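Local coordinates for Drep2 (Drosophila melanogaster, PDB 4D2K), which probably acts in apoptotic DNA fragmentation, binding copies of itself, through an N-terminal CIDE domain of a family that forms higher-order assemblies, at residues Glu64-Arg67 with Thr68-Asn71. Sequence-based numbering, arbitrary orientation.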
loop_
_atom_site.group_PDB
_atom_site.type_symbol
_atom_site.label_atom_id
_atom_site.label_comp_id
_atom_site.label_asym_id
_atom_site.label_seq_id
_atom_site.Cartn_x
_atom_site.Cartn_y
_atom_site.Cartn_z
ATOM N N GLU A 64 -11.030 8.450 -0.439
ATOM C CA GLU A 64 -11.687 8.716 -1.721
ATOM C C GLU A 64 -10.900 8.083 -2.898
ATOM O O GLU A 64 -11.422 7.259 -3.709
ATOM C CB GLU A 64 -11.844 10.234 -1.931
ATOM C CG GLU A 64 -12.767 10.941 -0.908
ATOM C CD GLU A 64 -12.064 11.264 0.419
ATOM O OE1 GLU A 64 -10.888 11.705 0.392
ATOM O OE2 GLU A 64 -12.675 11.039 1.489
ATOM N N TYR A 65 -9.606 8.372 -2.928
ATOM C CA TYR A 65 -8.797 7.838 -4.003
ATOM C C TYR A 65 -8.671 6.335 -3.817
ATOM O O TYR A 65 -8.687 5.592 -4.779
ATOM C CB TYR A 65 -7.414 8.479 -4.046
ATOM C CG TYR A 65 -6.745 8.253 -5.381
ATOM C CD1 TYR A 65 -7.010 9.101 -6.464
ATOM C CD2 TYR A 65 -5.932 7.146 -5.597
ATOM C CE1 TYR A 65 -6.436 8.885 -7.717
ATOM C CE2 TYR A 65 -5.334 6.926 -6.850
ATOM C CZ TYR A 65 -5.596 7.803 -7.897
ATOM O OH TYR A 65 -5.039 7.575 -9.121
ATOM N N PHE A 66 -8.554 5.915 -2.560
ATOM C CA PHE A 66 -8.444 4.510 -2.221
ATOM C C PHE A 66 -9.632 3.739 -2.788
ATOM O O PHE A 66 -9.461 2.680 -3.396
ATOM C CB PHE A 66 -8.360 4.315 -0.699
ATOM C CG PHE A 66 -8.639 2.905 -0.272
ATOM C CD1 PHE A 66 -7.614 1.980 -0.192
ATOM C CD2 PHE A 66 -9.941 2.491 0.010
ATOM C CE1 PHE A 66 -7.871 0.660 0.166
ATOM C CE2 PHE A 66 -10.211 1.178 0.358
ATOM C CZ PHE A 66 -9.171 0.255 0.438
ATOM N N ARG A 67 -10.828 4.296 -2.630
ATOM C CA ARG A 67 -12.025 3.594 -3.072
ATOM C C ARG A 67 -12.064 3.514 -4.553
ATOM O O ARG A 67 -12.742 2.621 -5.087
ATOM C CB ARG A 67 -13.315 4.260 -2.572
ATOM C CG ARG A 67 -13.587 4.023 -1.101
ATOM C CD ARG A 67 -14.973 4.506 -0.684
ATOM N NE ARG A 67 -15.028 5.962 -0.573
ATOM C CZ ARG A 67 -14.506 6.644 0.446
ATOM N NH1 ARG A 67 -13.889 5.998 1.424
ATOM N NH2 ARG A 67 -14.595 7.969 0.492
ATOM N N THR A 68 -11.294 4.368 -5.243
ATOM C CA THR A 68 -11.299 4.170 -6.712
ATOM C C THR A 68 -10.412 3.016 -7.204
ATOM O O THR A 68 -10.412 2.713 -8.390
ATOM C CB THR A 68 -10.831 5.401 -7.476
ATOM O OG1 THR A 68 -9.396 5.516 -7.411
ATOM C CG2 THR A 68 -11.562 6.640 -6.973
ATOM N N LEU A 69 -9.594 2.428 -6.329
ATOM C CA LEU A 69 -8.651 1.370 -6.743
ATOM C C LEU A 69 -9.315 0.042 -7.142
ATOM O O LEU A 69 -10.129 -0.484 -6.391
ATOM C CB LEU A 69 -7.651 1.075 -5.610
ATOM C CG LEU A 69 -6.767 2.239 -5.187
ATOM C CD1 LEU A 69 -5.789 1.821 -4.081
ATOM C CD2 LEU A 69 -6.039 2.819 -6.408
ATOM N N ALA A 70 -8.912 -0.531 -8.277
ATOM C CA ALA A 70 -9.394 -1.844 -8.699
ATOM C C ALA A 70 -8.808 -2.945 -7.818
ATOM O O ALA A 70 -7.691 -2.792 -7.283
ATOM C CB ALA A 70 -9.029 -2.109 -10.162
ATOM N N ASN A 71 -9.544 -4.054 -7.695
ATOM C CA ASN A 71 -9.058 -5.248 -7.000
ATOM C C ASN A 71 -7.668 -5.618 -7.465
ATOM O O ASN A 71 -7.406 -5.609 -8.667
ATOM C CB ASN A 71 -9.953 -6.456 -7.262
ATOM C CG ASN A 71 -11.259 -6.399 -6.517
ATOM O OD1 ASN A 71 -11.554 -5.437 -5.812
ATOM N ND2 ASN A 71 -12.041 -7.463 -6.641
#
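Thr68 turns back onto Tyr65 and grips its carbonyl twice. Thr68 OG1 donates to Tyr65 O at 2.7 Å, in the carbonyl plane and on a lone pair, while Thr68 N reaches the same Tyr65 O at 2.9 Å from well above that plane, with a bent N-H angle of 134°. The hydroxyl gets there because OG1 sits between the backbone N and the carbonyl carbon (chi1 77°), and the ring of Tyr65, its CG anti to the backbone N, brings one face under Thr68 OG1, 4.1 Å from the plane. The methyl, beside the backbone N, lies against the carbonyl oxygen of Glu64, with Thr68 CG2 3.3 Å from Glu64 O. Thr68 N gives Glu64 O a weak bond, and its stronger one goes to Tyr65 O, the i to i+3 pattern of a 3-10 turn. Leu69 continues it: Leu69 N meets Phe66 O at 2.9 Å and nearly straight (162°), again above the carbonyl plane. Its side chain then splits its methyls between two rings. Leu69 CD2 approaches Tyr65 CE2 at 4.2 Å, the two side chains crossing at about a right angle, and Leu69 CD1 comes to 4.3 Å from Phe66 CD1. Phe66 is itself buried against Leu12, Phe30 and Leu33, which ties this turn to strand 10-16 and helix 30-40 of the ubiquitin-like CIDE-N domain. Replacing this leucine by an alanine takes away both methyls, and the flank where they met Tyr65 and Phe66 would probably lose apolar cover, while the backbone bond could stay. Ala70 O accepts a hydrogen bond from Thr73 OG1, and Asn71 touches Arg10 and Pro11. The chemistry implies a turn closed by short-range bonds, one carbonyl shared by amide and hydroxyl, the leucine binding the outgoing loop to the core.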